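Local coordinates for protein Cas13d (uncultured Ruminococcus sp, PDB 6IV9) that carries a bound CRISPR RNA and, through two HEPN domains, takes part in crRNA maturation and cleavage of target RNA, at residues Y212-E220 with F306-Y314; N770-L778 with S816-N824. The protein carries 2 engineered substitutions. All blocks are in the same frame, centred on the assembly; numbering follows the deposited sequence.

Interaction 1 (Y212-E220 with F306-Y314); sequences YLSARNTYE and FINNIDPEY
The carboxylate of Glu-313 meets the backbone at the start of helix 219-223. Its OE2 accepts from Tyr-219 N at 2.9 Å, on the syn side of the oxygen. A water joins Glu-313 OE1 to Glu-220 N, so the two oxygens serve two successive amides. Glu-313 CG lies between its own N and carbonyl carbon (chi1 68°), and the chain then runs straight out to Tyr-219. The carboxylate also touches Thr-218, with OE2 3.5 Å from Thr-218 CB. Close by, Thr-218 CG2 lies 3.6 Å from Asp-311 OD2. Further along, Tyr-314 OH donates to Asn-217 O at 2.6 Å, 24° from the carbonyl plane. Ala-215 packs against the same ring. Its CB is 4.2 Å from both Tyr-314 CE2 and Ile-310 CD1. A second water bridges Ala-215 O and Asp-311 N.

The next shell positions these groups. Asp-311 OD1 accepts from Glu-313 N through its anti lone pair, at 2.9 Å. His-279 gives Glu-313 OE2 a second bond, and Tyr-278 OH also bonds Asn-217 O. Both come from helix 267-291. Thr-218 OG1 caps Val-221 N. Residues 214-217 form a type I turn, with an ST turn at Ser-214. Two N-capped helix starts thus meet, Thr-218 before helix 219-223 and Asp-311 before helix 312-330, with the Glu-313 carboxylate bonded to Tyr-219 N across the contact.

Interaction 2 (N770-L778 with S816-N824); sequences NLKNDYRIL and SSMTRKYAN. Engineered in segment 816-824: Ala-823 (natural residue Arg).
Tyr-775 packs against helix 816-827, laying one face of its ring on Ala-823. The site fits the R-X4-H motif of a HEPN domain. Ala-823 is engineered; the natural arginine there is probably the arginine of that motif. The CB of Ala-823 lies 4.2 Å from the ring centroid and 22° off the normal, a CH-pi contact offset toward the rim, near CZ. The opposite face has Leu-771 O toward its rim. The ring also touches the helix backbone, with CD2 3.9 Å from Arg-820 CA.

Ser-816 fills the other end through its CB. This carbon is 3.4 Å from Asn-773 O and also touches Asp-774 OD1. The aspartate is held by Arg-776, which grips it side-on in a salt bridge, NE to OD1 and NH2 to OD2. The Arg-776 guanidinium lays a face against Ser-816 N.

Thr-819 is the third. Its CG2 meets Arg-776 CG at 4.0 Å, the side chains crossing at about a right angle. Its OG1 bonds Asp-815 O. A water links Tyr-775 N to Ser-816 O. Arg-820, bent at chi3 (53°), reaches back over the loop, where NH1 donates to Lys-772 O at 2.8 Å, in the planes of both the guanidinium and the carbonyl.

Both contacts are partly buried and lie well out from the centre of the chain, with their own centres about 32 Å apart. They share no segment. Interaction 1 packs on helix 267-291, interaction 2 on helix 713-760. Interaction 1 joins two loops where they enter helices, and its chemistry is mainly side chains bonding backbone amides and a carbonyl, with a small apolar patch round Ala-215. Interaction 2 sets a loop against helix 816-827, with an aromatic face and an arginine bonded to a backbone carbonyl. Each includes a water bridging backbone N and O across the segments. The nearest atom of interaction 2 is about 12 Å from the bound nucleic acid, that of interaction 1 about 22 Å.

Interaction 1 (Y212-E220 with F306-Y314)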
# COMPACT_ATOMS: atom_id res chain seq x y z
N TYR A 212 15.27 -19.94 3.66
CA TYR A 212 15.35 -21.43 3.64
C TYR A 212 13.97 -22.07 3.74
O TYR A 212 13.92 -23.29 3.77
CB TYR A 212 16.26 -21.95 4.74
CG TYR A 212 17.73 -21.70 4.53
CD1 TYR A 212 18.27 -21.69 3.26
CD2 TYR A 212 18.57 -21.48 5.60
CE1 TYR A 212 19.62 -21.46 3.05
CE2 TYR A 212 19.92 -21.25 5.41
CZ TYR A 212 20.45 -21.24 4.13
OH TYR A 212 21.78 -21.01 3.96
N LEU A 213 12.92 -21.28 3.88
CA LEU A 213 11.55 -21.86 3.94
C LEU A 213 11.11 -22.22 2.52
O LEU A 213 11.59 -21.61 1.60
CB LEU A 213 10.58 -20.84 4.53
CG LEU A 213 10.82 -20.43 5.98
CD1 LEU A 213 9.84 -19.36 6.40
CD2 LEU A 213 10.72 -21.62 6.90
N SER A 214 10.26 -23.21 2.41
CA SER A 214 9.72 -23.50 1.07
C SER A 214 8.28 -23.93 1.25
O SER A 214 8.04 -24.81 2.07
CB SER A 214 10.52 -24.53 0.37
OG SER A 214 9.86 -24.89 -0.83
N ALA A 215 7.38 -23.42 0.40
CA ALA A 215 5.95 -23.79 0.44
C ALA A 215 5.79 -25.22 -0.08
O ALA A 215 4.71 -25.74 -0.01
CB ALA A 215 5.12 -22.82 -0.35
N ARG A 216 6.85 -25.80 -0.60
CA ARG A 216 6.82 -27.18 -1.14
C ARG A 216 7.11 -28.18 -0.02
O ARG A 216 7.07 -29.37 -0.27
CB ARG A 216 7.78 -27.30 -2.33
CG ARG A 216 7.20 -26.73 -3.61
CD ARG A 216 8.17 -26.57 -4.75
NE ARG A 216 9.24 -25.65 -4.41
CZ ARG A 216 9.07 -24.40 -4.00
NH1 ARG A 216 7.85 -23.88 -3.94
NH2 ARG A 216 10.10 -23.68 -3.63
N ASN A 217 7.39 -27.68 1.18
CA ASN A 217 7.59 -28.55 2.35
C ASN A 217 6.37 -28.44 3.26
O ASN A 217 5.97 -27.34 3.60
CB ASN A 217 8.80 -28.17 3.18
CG ASN A 217 10.11 -28.42 2.48
OD1 ASN A 217 10.19 -29.31 1.65
ND2 ASN A 217 11.11 -27.62 2.78
N THR A 218 5.81 -29.58 3.65
CA THR A 218 4.70 -29.59 4.62
C THR A 218 5.26 -29.30 6.01
O THR A 218 6.46 -29.35 6.19
CB THR A 218 4.02 -30.96 4.71
OG1 THR A 218 5.02 -31.84 5.20
CG2 THR A 218 3.46 -31.44 3.39
N TYR A 219 4.38 -29.08 6.97
CA TYR A 219 4.83 -28.79 8.36
C TYR A 219 5.60 -30.00 8.89
O TYR A 219 6.57 -29.84 9.57
CB TYR A 219 3.63 -28.41 9.22
CG TYR A 219 3.96 -28.02 10.64
CD1 TYR A 219 4.66 -26.87 10.94
CD2 TYR A 219 3.57 -28.82 11.70
CE1 TYR A 219 4.96 -26.52 12.23
CE2 TYR A 219 3.87 -28.49 13.00
CZ TYR A 219 4.55 -27.33 13.27
OH TYR A 219 4.84 -26.99 14.55
N GLU A 220 5.16 -31.20 8.52
CA GLU A 220 5.83 -32.43 9.00
C GLU A 220 7.27 -32.45 8.50
O GLU A 220 8.15 -32.69 9.30
CB GLU A 220 5.07 -33.63 8.46
CG GLU A 220 5.85 -34.92 8.56
CD GLU A 220 5.85 -35.51 9.95
OE1 GLU A 220 6.61 -36.45 10.19
OE2 GLU A 220 5.07 -35.04 10.78
N PHE A 306 0.94 -21.55 -7.68
CA PHE A 306 1.47 -22.36 -6.56
C PHE A 306 0.44 -22.62 -5.47
O PHE A 306 0.45 -23.71 -4.94
CB PHE A 306 2.79 -21.79 -6.03
CG PHE A 306 2.63 -20.78 -4.92
CD1 PHE A 306 2.44 -21.20 -3.62
CD2 PHE A 306 2.54 -19.43 -5.19
CE1 PHE A 306 2.25 -20.29 -2.60
CE2 PHE A 306 2.34 -18.52 -4.17
CZ PHE A 306 2.20 -18.95 -2.88
N ILE A 307 -0.40 -21.65 -5.15
CA ILE A 307 -1.32 -21.81 -4.00
C ILE A 307 -2.28 -22.98 -4.23
O ILE A 307 -2.72 -23.54 -3.26
CB ILE A 307 -2.04 -20.52 -3.59
CG1 ILE A 307 -2.52 -20.60 -2.14
CG2 ILE A 307 -3.17 -20.18 -4.53
CD1 ILE A 307 -1.42 -20.84 -1.16
N ASN A 308 -2.62 -23.24 -5.49
CA ASN A 308 -3.56 -24.34 -5.82
C ASN A 308 -2.81 -25.65 -6.06
O ASN A 308 -3.46 -26.65 -6.18
CB ASN A 308 -4.41 -23.98 -7.04
CG ASN A 308 -5.25 -22.75 -6.80
OD1 ASN A 308 -6.28 -22.80 -6.16
ND2 ASN A 308 -4.80 -21.63 -7.30
N ASN A 309 -1.48 -25.62 -6.12
CA ASN A 309 -0.66 -26.82 -6.44
C ASN A 309 0.09 -27.37 -5.23
O ASN A 309 0.46 -28.52 -5.28
CB ASN A 309 0.37 -26.50 -7.51
CG ASN A 309 -0.27 -26.23 -8.85
OD1 ASN A 309 -1.43 -26.55 -9.06
ND2 ASN A 309 0.48 -25.63 -9.75
N ILE A 310 0.28 -26.59 -4.17
CA ILE A 310 1.02 -27.07 -2.97
C ILE A 310 0.11 -27.95 -2.12
O ILE A 310 -1.05 -28.07 -2.43
CB ILE A 310 1.64 -25.92 -2.15
CG1 ILE A 310 0.60 -24.88 -1.76
CG2 ILE A 310 2.81 -25.31 -2.89
CD1 ILE A 310 1.10 -23.86 -0.79
N ASP A 311 0.65 -28.49 -1.03
CA ASP A 311 -0.12 -29.43 -0.20
C ASP A 311 -1.40 -28.76 0.27
O ASP A 311 -1.36 -27.62 0.64
CB ASP A 311 0.67 -29.89 1.02
CG ASP A 311 0.04 -31.08 1.71
OD1 ASP A 311 -0.91 -30.89 2.46
OD2 ASP A 311 0.50 -32.17 1.47
N PRO A 312 -2.53 -29.50 0.37
CA PRO A 312 -3.81 -28.94 0.78
C PRO A 312 -3.80 -28.35 2.19
O PRO A 312 -4.65 -27.58 2.50
CB PRO A 312 -4.77 -30.13 0.76
CG PRO A 312 -4.09 -31.16 -0.09
CD PRO A 312 -2.62 -30.91 0.08
N GLU A 313 -2.83 -28.72 3.01
CA GLU A 313 -2.76 -28.20 4.40
C GLU A 313 -2.59 -26.67 4.36
O GLU A 313 -3.09 -26.01 5.22
CB GLU A 313 -1.70 -28.94 5.22
CG GLU A 313 -0.27 -28.69 4.80
CD GLU A 313 0.75 -29.29 5.75
OE1 GLU A 313 0.55 -30.42 6.16
OE2 GLU A 313 1.71 -28.64 6.07
N TYR A 314 -1.86 -26.16 3.38
CA TYR A 314 -1.67 -24.69 3.27
C TYR A 314 -3.01 -24.02 3.01
O TYR A 314 -3.29 -23.01 3.59
CB TYR A 314 -0.72 -24.37 2.12
CG TYR A 314 0.73 -24.57 2.44
CD1 TYR A 314 1.32 -25.82 2.34
CD2 TYR A 314 1.52 -23.52 2.84
CE1 TYR A 314 2.66 -26.00 2.63
CE2 TYR A 314 2.86 -23.68 3.12
CZ TYR A 314 3.43 -24.93 3.02
OH TYR A 314 4.75 -25.06 3.29
O HOH W 1 3.42 -28.26 -0.33
O HOH W 2 2.38 -31.63 7.72

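Interaction 2 (N770-L778 with S816-N824)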
# COMPACT_ATOMS: atom_id res chain seq x y z
N ASN A 770 26.34 -12.66 -15.28
CA ASN A 770 25.58 -12.91 -14.03
C ASN A 770 25.36 -11.52 -13.43
O ASN A 770 26.33 -10.84 -13.18
CB ASN A 770 26.32 -13.87 -13.09
CG ASN A 770 25.73 -13.96 -11.69
OD1 ASN A 770 26.19 -13.30 -10.77
ND2 ASN A 770 24.74 -14.82 -11.51
N LEU A 771 24.11 -11.13 -13.18
CA LEU A 771 23.83 -9.74 -12.76
C LEU A 771 24.52 -9.37 -11.45
O LEU A 771 25.12 -8.33 -11.39
CB LEU A 771 22.32 -9.58 -12.62
CG LEU A 771 21.87 -8.22 -12.12
CD1 LEU A 771 22.25 -7.13 -13.09
CD2 LEU A 771 20.38 -8.22 -11.88
N LYS A 772 24.50 -10.27 -10.48
CA LYS A 772 25.07 -9.99 -9.13
C LYS A 772 26.58 -9.74 -9.19
O LYS A 772 27.07 -9.11 -8.28
CB LYS A 772 24.61 -11.03 -8.12
CG LYS A 772 23.09 -11.16 -8.01
CD LYS A 772 22.59 -11.68 -6.67
CE LYS A 772 21.08 -11.71 -6.55
NZ LYS A 772 20.42 -10.80 -7.52
N ASN A 773 27.28 -10.23 -10.21
CA ASN A 773 28.74 -9.98 -10.34
C ASN A 773 28.96 -8.48 -10.53
O ASN A 773 29.97 -7.99 -10.09
CB ASN A 773 29.36 -10.78 -11.49
CG ASN A 773 29.42 -12.26 -11.21
OD1 ASN A 773 29.33 -12.69 -10.07
ND2 ASN A 773 29.59 -13.06 -12.25
N ASP A 774 28.08 -7.83 -11.28
CA ASP A 774 28.15 -6.37 -11.51
C ASP A 774 26.75 -5.90 -11.87
O ASP A 774 26.36 -6.09 -13.00
CB ASP A 774 29.17 -6.02 -12.59
CG ASP A 774 29.45 -4.54 -12.70
OD1 ASP A 774 28.75 -3.78 -12.06
OD2 ASP A 774 30.37 -4.17 -13.41
N TYR A 775 26.09 -5.21 -10.95
CA TYR A 775 24.71 -4.71 -11.16
C TYR A 775 24.64 -3.70 -12.30
O TYR A 775 23.59 -3.56 -12.88
CB TYR A 775 24.15 -4.17 -9.85
CG TYR A 775 23.56 -5.21 -8.95
CD1 TYR A 775 22.27 -5.66 -9.12
CD2 TYR A 775 24.29 -5.76 -7.92
CE1 TYR A 775 21.73 -6.62 -8.29
CE2 TYR A 775 23.77 -6.72 -7.08
CZ TYR A 775 22.48 -7.15 -7.26
OH TYR A 775 21.95 -8.09 -6.44
N ARG A 776 25.76 -3.07 -12.63
CA ARG A 776 25.78 -2.02 -13.68
C ARG A 776 25.77 -2.60 -15.10
O ARG A 776 25.65 -1.82 -16.01
CB ARG A 776 27.03 -1.14 -13.54
CG ARG A 776 27.24 -0.55 -12.16
CD ARG A 776 28.61 0.08 -12.05
NE ARG A 776 29.66 -0.89 -12.21
CZ ARG A 776 30.83 -0.65 -12.77
NH1 ARG A 776 31.19 0.59 -13.03
NH2 ARG A 776 31.63 -1.64 -13.07
N ILE A 777 25.83 -3.91 -15.24
CA ILE A 777 26.01 -4.54 -16.58
C ILE A 777 24.89 -4.21 -17.57
O ILE A 777 25.20 -4.05 -18.73
CB ILE A 777 26.26 -6.06 -16.44
CG1 ILE A 777 26.70 -6.70 -17.75
CG2 ILE A 777 25.05 -6.76 -15.86
CD1 ILE A 777 27.97 -6.16 -18.31
N LEU A 778 23.64 -4.16 -17.13
CA LEU A 778 22.55 -3.86 -18.09
C LEU A 778 22.69 -2.44 -18.64
O LEU A 778 22.69 -2.28 -19.83
CB LEU A 778 21.23 -3.99 -17.33
CG LEU A 778 20.07 -4.63 -18.07
CD1 LEU A 778 18.76 -3.97 -17.72
CD2 LEU A 778 20.27 -4.70 -19.57
N SER A 816 31.29 -2.38 -9.11
CA SER A 816 30.47 -3.56 -8.78
C SER A 816 30.29 -3.69 -7.28
O SER A 816 29.26 -4.17 -6.87
CB SER A 816 31.03 -4.79 -9.40
OG SER A 816 32.33 -5.05 -8.92
N SER A 817 31.31 -3.35 -6.50
CA SER A 817 31.23 -3.52 -5.03
C SER A 817 30.21 -2.57 -4.38
O SER A 817 29.38 -3.05 -3.64
CB SER A 817 32.58 -3.36 -4.42
OG SER A 817 32.49 -3.37 -3.02
N MET A 818 30.27 -1.28 -4.66
CA MET A 818 29.33 -0.33 -4.03
C MET A 818 27.88 -0.61 -4.47
O MET A 818 27.00 -0.42 -3.68
CB MET A 818 29.73 1.13 -4.27
CG MET A 818 29.61 1.61 -5.68
SD MET A 818 29.91 3.36 -5.86
CE MET A 818 31.67 3.38 -5.57
N THR A 819 27.67 -0.97 -5.73
CA THR A 819 26.30 -1.24 -6.23
C THR A 819 25.73 -2.49 -5.56
O THR A 819 24.53 -2.54 -5.35
CB THR A 819 26.23 -1.16 -7.76
OG1 THR A 819 27.10 -2.16 -8.26
CG2 THR A 819 26.61 0.20 -8.29
N ARG A 820 26.57 -3.49 -5.32
CA ARG A 820 26.11 -4.71 -4.62
C ARG A 820 25.70 -4.36 -3.19
O ARG A 820 24.72 -4.87 -2.73
CB ARG A 820 27.18 -5.81 -4.64
CG ARG A 820 26.76 -7.08 -3.93
CD ARG A 820 27.40 -8.35 -4.44
NE ARG A 820 28.84 -8.22 -4.45
CZ ARG A 820 29.57 -7.88 -5.50
NH1 ARG A 820 29.15 -8.12 -6.72
NH2 ARG A 820 30.74 -7.30 -5.32
N LYS A 821 26.48 -3.51 -2.52
CA LYS A 821 26.15 -3.10 -1.14
C LYS A 821 24.82 -2.34 -1.13
O LYS A 821 24.04 -2.55 -0.24
CB LYS A 821 27.25 -2.24 -0.53
CG LYS A 821 28.55 -2.99 -0.28
CD LYS A 821 29.49 -2.29 0.67
CE LYS A 821 30.69 -3.14 1.05
NZ LYS A 821 31.50 -2.48 2.10
N TYR A 822 24.63 -1.48 -2.11
CA TYR A 822 23.39 -0.68 -2.23
C TYR A 822 22.19 -1.61 -2.37
O TYR A 822 21.23 -1.47 -1.66
CB TYR A 822 23.51 0.16 -3.49
CG TYR A 822 22.53 1.28 -3.69
CD1 TYR A 822 22.10 2.08 -2.65
CD2 TYR A 822 22.07 1.58 -4.96
CE1 TYR A 822 21.21 3.12 -2.87
CE2 TYR A 822 21.20 2.61 -5.20
CZ TYR A 822 20.77 3.39 -4.15
OH TYR A 822 19.91 4.41 -4.40
N ALA A 823 22.30 -2.60 -3.25
CA ALA A 823 21.19 -3.54 -3.48
C ALA A 823 20.88 -4.28 -2.18
O ALA A 823 19.72 -4.46 -1.89
CB ALA A 823 21.55 -4.49 -4.58
N ASN A 824 21.91 -4.71 -1.46
CA ASN A 824 21.71 -5.43 -0.18
C ASN A 824 21.05 -4.51 0.86
O ASN A 824 20.17 -4.95 1.54
CB ASN A 824 23.03 -6.01 0.32
CG ASN A 824 23.54 -7.13 -0.56
OD1 ASN A 824 22.79 -7.74 -1.28
ND2 ASN A 824 24.83 -7.39 -0.50
O HOH W 3 27.44 -5.32 -8.47